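Local coordinates for protein beta-fructofuranosidase (Arthrobacter, PDB 3WPU) that belongs to the levansucrase/invertase family and, like its relatives, is built around a five-bladed beta-propeller, at residues Tyr303-Val308 / Thr334-Pro340; Phe323-Ile327 / Ile378-Tyr382. The contacts are given in a common frame with arbitrary orientation. Residue numbers count along the deposited sequence, not the author numbering.

Contact 1 (Tyr303-Val308 / Thr334-Pro340); sequences YQIGNV and TDQTERP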
loop_
_atom_site.group_PDB
_atom_site.type_symbol
_atom_site.label_atom_id
_atom_site.label_comp_id
_atom_site.label_asym_id
_atom_site.label_seq_id
_atom_site.Cartn_x
_atom_site.Cartn_y
_atom_site.Cartn_z
ATOM N N TYR A 303 5.502 -20.784 11.107
ATOM C CA TYR A 303 4.242 -20.460 10.454
ATOM C C TYR A 303 4.123 -18.990 9.966
ATOM O O TYR A 303 3.139 -18.620 9.331
ATOM C CB TYR A 303 3.094 -20.790 11.408
ATOM C CG TYR A 303 3.073 -22.262 11.795
ATOM C CD1 TYR A 303 3.009 -23.248 10.822
ATOM C CD2 TYR A 303 3.095 -22.664 13.135
ATOM C CE1 TYR A 303 2.981 -24.596 11.150
ATOM C CE2 TYR A 303 3.065 -24.014 13.480
ATOM C CZ TYR A 303 3.013 -24.978 12.481
ATOM O OH TYR A 303 2.987 -26.341 12.792
ATOM N N GLN A 304 5.117 -18.167 10.285
ATOM C CA GLN A 304 5.164 -16.767 9.828
ATOM C C GLN A 304 6.312 -16.616 8.837
ATOM O O GLN A 304 7.467 -16.437 9.249
ATOM C CB GLN A 304 5.344 -15.833 11.018
ATOM C CG GLN A 304 4.092 -15.657 11.866
ATOM C CD GLN A 304 3.865 -16.792 12.852
ATOM O OE1 GLN A 304 4.772 -17.165 13.601
ATOM N NE2 GLN A 304 2.646 -17.340 12.863
ATOM N N ILE A 305 5.983 -16.712 7.550
ATOM C CA ILE A 305 7.002 -16.730 6.479
ATOM C C ILE A 305 6.560 -15.859 5.294
ATOM O O ILE A 305 6.505 -16.295 4.118
ATOM C CB ILE A 305 7.350 -18.169 6.044
ATOM C CG1 ILE A 305 6.087 -18.959 5.639
ATOM C CG2 ILE A 305 8.088 -18.901 7.148
ATOM C CD1 ILE A 305 6.353 -20.301 5.000
ATOM N N GLY A 306 6.254 -14.607 5.604
ATOM C CA GLY A 306 5.885 -13.644 4.603
ATOM C C GLY A 306 7.058 -13.289 3.717
ATOM O O GLY A 306 8.210 -13.352 4.147
ATOM N N ASN A 307 6.742 -12.909 2.497
ATOM C CA ASN A 307 7.735 -12.327 1.604
ATOM C C ASN A 307 7.184 -11.220 0.715
ATOM O O ASN A 307 5.966 -10.985 0.629
ATOM C CB ASN A 307 8.555 -13.386 0.816
ATOM C CG ASN A 307 7.775 -14.087 -0.300
ATOM O OD1 ASN A 307 6.634 -13.758 -0.590
ATOM N ND2 ASN A 307 8.424 -15.063 -0.945
ATOM N N VAL A 308 8.100 -10.551 0.027
ATOM C CA VAL A 308 7.759 -9.561 -0.963
ATOM C C VAL A 308 8.348 -10.052 -2.264
ATOM O O VAL A 308 9.555 -10.269 -2.372
ATOM C CB VAL A 308 8.295 -8.137 -0.645
ATOM C CG1 VAL A 308 8.004 -7.212 -1.799
ATOM C CG2 VAL A 308 7.635 -7.621 0.637
ATOM N N THR A 334 7.363 -12.407 10.342
ATOM C CA THR A 334 5.939 -12.093 10.158
ATOM C C THR A 334 5.311 -12.917 9.018
ATOM O O THR A 334 5.964 -13.223 8.000
ATOM C CB THR A 334 5.665 -10.581 9.901
ATOM O OG1 THR A 334 4.254 -10.377 9.769
ATOM C CG2 THR A 334 6.346 -10.074 8.612
ATOM N N ASP A 335 4.026 -13.188 9.186
ATOM C CA ASP A 335 3.166 -13.825 8.199
ATOM C C ASP A 335 2.909 -12.925 6.992
ATOM O O ASP A 335 2.700 -13.415 5.875
ATOM C CB ASP A 335 1.803 -14.140 8.876
ATOM C CG ASP A 335 0.848 -14.914 7.982
ATOM O OD1 ASP A 335 1.274 -15.869 7.271
ATOM O OD2 ASP A 335 -0.361 -14.565 8.008
ATOM N N GLN A 336 2.895 -11.619 7.235
ATOM C CA GLN A 336 2.309 -10.678 6.295
ATOM C C GLN A 336 3.107 -9.388 6.123
ATOM O O GLN A 336 3.092 -8.514 6.956
ATOM C CB GLN A 336 0.868 -10.379 6.742
ATOM C CG GLN A 336 -0.081 -11.525 6.524
ATOM C CD GLN A 336 -1.520 -11.078 6.651
ATOM O OE1 GLN A 336 -2.411 -11.722 6.151
ATOM N NE2 GLN A 336 -1.735 -9.925 7.276
ATOM N N THR A 337 3.859 -9.295 5.018
ATOM C CA THR A 337 4.442 -8.051 4.592
ATOM C C THR A 337 3.508 -7.550 3.479
ATOM O O THR A 337 3.646 -7.911 2.310
ATOM C CB THR A 337 5.863 -8.321 4.046
ATOM O OG1 THR A 337 5.824 -9.514 3.259
ATOM C CG2 THR A 337 6.842 -8.571 5.194
ATOM N N GLU A 338 2.508 -6.760 3.859
ATOM C CA GLU A 338 1.436 -6.393 2.955
ATOM C C GLU A 338 1.728 -5.133 2.141
ATOM O O GLU A 338 2.570 -4.317 2.533
ATOM C CB GLU A 338 0.149 -6.171 3.762
ATOM C CG GLU A 338 -0.206 -7.369 4.593
ATOM C CD GLU A 338 -1.554 -7.218 5.254
ATOM O OE1 GLU A 338 -2.575 -7.323 4.545
ATOM O OE2 GLU A 338 -1.568 -7.092 6.492
ATOM N N ARG A 339 0.985 -4.959 1.052
ATOM C CA ARG A 339 1.021 -3.749 0.270
ATOM C C ARG A 339 2.409 -3.145 0.016
ATOM O O ARG A 339 2.685 -1.969 0.294
ATOM C CB ARG A 339 0.117 -2.710 0.916
ATOM C CG ARG A 339 -0.299 -1.751 -0.118
ATOM C CD ARG A 339 -1.251 -0.703 0.366
ATOM N NE ARG A 339 -1.515 0.112 -0.799
ATOM C CZ ARG A 339 -2.492 0.985 -0.896
ATOM N NH1 ARG A 339 -3.314 1.219 0.152
ATOM N NH2 ARG A 339 -2.609 1.648 -2.022
ATOM N N PRO A 340 3.293 -3.959 -0.548
ATOM C CA PRO A 340 4.630 -3.446 -0.802
ATOM C C PRO A 340 4.629 -2.387 -1.911
ATOM O O PRO A 340 3.859 -2.459 -2.875
ATOM C CB PRO A 340 5.392 -4.688 -1.235
ATOM C CG PRO A 340 4.359 -5.561 -1.861
ATOM C CD PRO A 340 3.132 -5.352 -0.984
HETATM O O HOH W 1 2.198 -18.949 6.718
HETATM O O HOH W 2 3.348 -16.524 6.251
#
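The passage from one propeller blade to the next is the setting here. The connection 334-340 leaves the outer part of one blade, runs beside the opening of that blade's strand 305-313 and delivers the first strand of the following blade. One strong backbone bond fixes the start: Gly306 N donates to Thr334 O at 2.8 Å. The approach leaves no room for a side chain at Gly306, where a modelled CB would lie only 2.9 Å from both Thr334 O and Asp335 O. Thr334 also organises its own chain, its OG1 accepting from Gln336 N at 3.1 Å in an ST turn. Two waters join Asp335 to the opposite backbone beside the chains' closest approach. One accepts from Ile305 N at 2.9 Å and lies against Asp335 OD1; another sits between Asp335 OD1 and Tyr303 O. Farther along, Thr337 OG1 gives a weak hydrogen bond to Asn307 O (3.0 Å). Glu338, whose CA-to-CB bond points away from 303-308, belongs to a Glu-Arg-Pro sequence recurrent in this family and forms a salt bridge with Arg245, while Arg339 N bonds Asp246. The polar seam closes with an apolar touch, Val308 CG1 lying 3.7 Å from Pro340 CB.

Contact 2 (Phe323-Ile327 / Ile378-Tyr382); sequences FLPPI and IRSDY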
loop_
_atom_site.group_PDB
_atom_site.type_symbol
_atom_site.label_atom_id
_atom_site.label_comp_id
_atom_site.label_asym_id
_atom_site.label_seq_id
_atom_site.Cartn_x
_atom_site.Cartn_y
_atom_site.Cartn_z
ATOM N N PHE A 323 7.682 -14.092 -13.114
ATOM C CA PHE A 323 8.143 -14.015 -11.750
ATOM C C PHE A 323 9.656 -13.899 -11.727
ATOM O O PHE A 323 10.361 -14.469 -12.590
ATOM C CB PHE A 323 7.777 -15.271 -10.967
ATOM C CG PHE A 323 6.351 -15.324 -10.486
ATOM C CD1 PHE A 323 5.841 -14.314 -9.722
ATOM C CD2 PHE A 323 5.563 -16.416 -10.767
ATOM C CE1 PHE A 323 4.543 -14.373 -9.241
ATOM C CE2 PHE A 323 4.259 -16.499 -10.303
ATOM C CZ PHE A 323 3.753 -15.475 -9.542
ATOM N N LEU A 324 10.143 -13.149 -10.758
ATOM C CA LEU A 324 11.546 -13.124 -10.379
ATOM C C LEU A 324 11.646 -13.543 -8.912
ATOM O O LEU A 324 10.613 -13.627 -8.212
ATOM C CB LEU A 324 12.134 -11.730 -10.607
ATOM C CG LEU A 324 12.127 -11.242 -12.056
ATOM C CD1 LEU A 324 12.612 -9.809 -12.182
ATOM C CD2 LEU A 324 12.956 -12.151 -12.959
ATOM N N PRO A 325 12.867 -13.813 -8.421
ATOM C CA PRO A 325 12.953 -14.306 -7.024
ATOM C C PRO A 325 12.474 -13.243 -6.005
ATOM O O PRO A 325 12.491 -12.051 -6.278
ATOM C CB PRO A 325 14.438 -14.665 -6.878
ATOM C CG PRO A 325 14.870 -14.993 -8.303
ATOM C CD PRO A 325 14.152 -13.978 -9.142
ATOM N N PRO A 326 11.995 -13.673 -4.827
ATOM C CA PRO A 326 11.572 -12.657 -3.873
ATOM C C PRO A 326 12.673 -11.666 -3.489
ATOM O O PRO A 326 13.876 -12.024 -3.438
ATOM C CB PRO A 326 11.153 -13.478 -2.625
ATOM C CG PRO A 326 11.081 -14.897 -3.050
ATOM C CD PRO A 326 11.955 -15.039 -4.275
ATOM N N ILE A 327 12.300 -10.423 -3.268
ATOM C CA ILE A 327 13.291 -9.405 -2.838
ATOM C C ILE A 327 13.452 -9.250 -1.340
ATOM O O ILE A 327 14.497 -8.755 -0.882
ATOM C CB ILE A 327 13.078 -8.016 -3.499
ATOM C CG1 ILE A 327 11.651 -7.488 -3.260
ATOM C CG2 ILE A 327 13.361 -8.084 -4.995
ATOM C CD1 ILE A 327 11.455 -6.041 -3.671
ATOM N N ILE A 378 16.587 -2.206 -6.486
ATOM C CA ILE A 378 15.284 -2.835 -6.149
ATOM C C ILE A 378 15.480 -4.248 -5.569
ATOM O O ILE A 378 14.712 -4.686 -4.695
ATOM C CB ILE A 378 14.279 -2.822 -7.318
ATOM C CG1 ILE A 378 14.801 -3.637 -8.534
ATOM C CG2 ILE A 378 14.023 -1.369 -7.703
ATOM C CD1 ILE A 378 13.772 -3.735 -9.627
ATOM N N ARG A 379 16.525 -4.933 -6.026
ATOM C CA ARG A 379 17.056 -6.118 -5.364
ATOM C C ARG A 379 18.381 -5.734 -4.717
ATOM O O ARG A 379 19.365 -5.430 -5.399
ATOM C CB ARG A 379 17.233 -7.294 -6.340
ATOM C CG ARG A 379 17.687 -8.583 -5.666
ATOM C CD ARG A 379 17.859 -9.789 -6.573
ATOM N NE ARG A 379 16.671 -10.015 -7.380
ATOM C CZ ARG A 379 15.553 -10.572 -6.920
ATOM N NH1 ARG A 379 15.510 -11.033 -5.690
ATOM N NH2 ARG A 379 14.513 -10.697 -7.730
ATOM N N SER A 380 18.398 -5.714 -3.401
ATOM C CA SER A 380 19.588 -5.344 -2.671
ATOM C C SER A 380 19.622 -6.026 -1.321
ATOM O O SER A 380 18.620 -6.594 -0.900
ATOM C CB SER A 380 19.649 -3.818 -2.554
ATOM O OG SER A 380 18.580 -3.311 -1.763
ATOM N N ASP A 381 20.745 -5.947 -0.612
ATOM C CA ASP A 381 20.762 -6.393 0.772
ATOM C C ASP A 381 20.194 -5.286 1.634
ATOM O O ASP A 381 20.913 -4.523 2.292
ATOM C CB ASP A 381 22.156 -6.822 1.241
ATOM C CG ASP A 381 22.148 -7.294 2.677
ATOM O OD1 ASP A 381 21.038 -7.559 3.227
ATOM O OD2 ASP A 381 23.223 -7.367 3.303
ATOM N N TYR A 382 18.867 -5.194 1.602
ATOM C CA TYR A 382 18.138 -4.100 2.215
ATOM C C TYR A 382 18.472 -3.922 3.702
ATOM O O TYR A 382 18.601 -4.902 4.445
ATOM C CB TYR A 382 16.639 -4.345 2.089
ATOM C CG TYR A 382 16.024 -3.949 0.762
ATOM C CD1 TYR A 382 15.705 -4.906 -0.211
ATOM C CD2 TYR A 382 15.747 -2.605 0.477
ATOM C CE1 TYR A 382 15.155 -4.536 -1.439
ATOM C CE2 TYR A 382 15.176 -2.240 -0.736
ATOM C CZ TYR A 382 14.875 -3.209 -1.687
ATOM O OH TYR A 382 14.306 -2.782 -2.873
HETATM O O HOH W 3 16.536 -7.946 -2.304
#
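A buried arginine that reads main-chain carbonyls shows how adjoining propeller blades can be tied without strand pairing. Arg379, in the loop between strands 369-375 and 383-384 of one blade, reaches the strand 321-331 of the preceding blade. Its side chain runs extended through chi2 and then bends at chi3 (m), which brings the guanidinium against 323-327.

The direct hydrogen bonds across the contact all come from this group. Pro325 O is gripped by both terminal nitrogens, at 2.8 Å from Arg379 NH2 and 3.2 Å from Arg379 NH1, and Arg379 NH1 also donates to Pro326 O at 3.0 Å. The same cation is held by Pro20 O and Phe24 O in the N-terminal part of the chain.

Apolar contacts flank the charged plane: Ile327 CG2 covers one face and Pro325 CG the opposite one, with Leu324 CB near the edge, 3.9 Å from Arg379 NH2. Ile327 also rests its CG2 3.7 Å from Ile378 O.

Water supplies the remaining polar link, donating to Ile327 O at 2.6 Å and to Ser380 O at 2.9 Å. Within the loop, Tyr382 OH donates to Ile378 O at 2.7 Å, folding the chain back around an inverse gamma turn centred on Asp381, and the ring presents its edge to Ile327 O, 4.1 Å from Tyr382 CD1.

The chemistry implies that the buried guanidinium charge is stabilised by several neutral carbonyl dipoles in place of an acidic partner among these two segments, so one side chain joins two blades and the N-terminal chain at once.

Overall arrangement
Both contacts are buried and join the same two consecutive blades, yet at different depths: contact 1 lies about 13 Å from the centre of the chain and contact 2 about 18 Å, measured between centres. Strands 305-313 and 321-331, neighbours in one antiparallel pairing, supply a segment to each, and the sites meet directly where Val308 O and Ile327 N, 2.9 Å apart, probably form a hydrogen bond. Their chemistry differs with position. Both include bridging water, but the inner crossing relies on close backbone approach and a main-chain bond at Gly306, whereas the outer one depends on a long cationic side chain, sandwiched by apolar groups, whose guanidinium hydrogen-bonds to main-chain carbonyls.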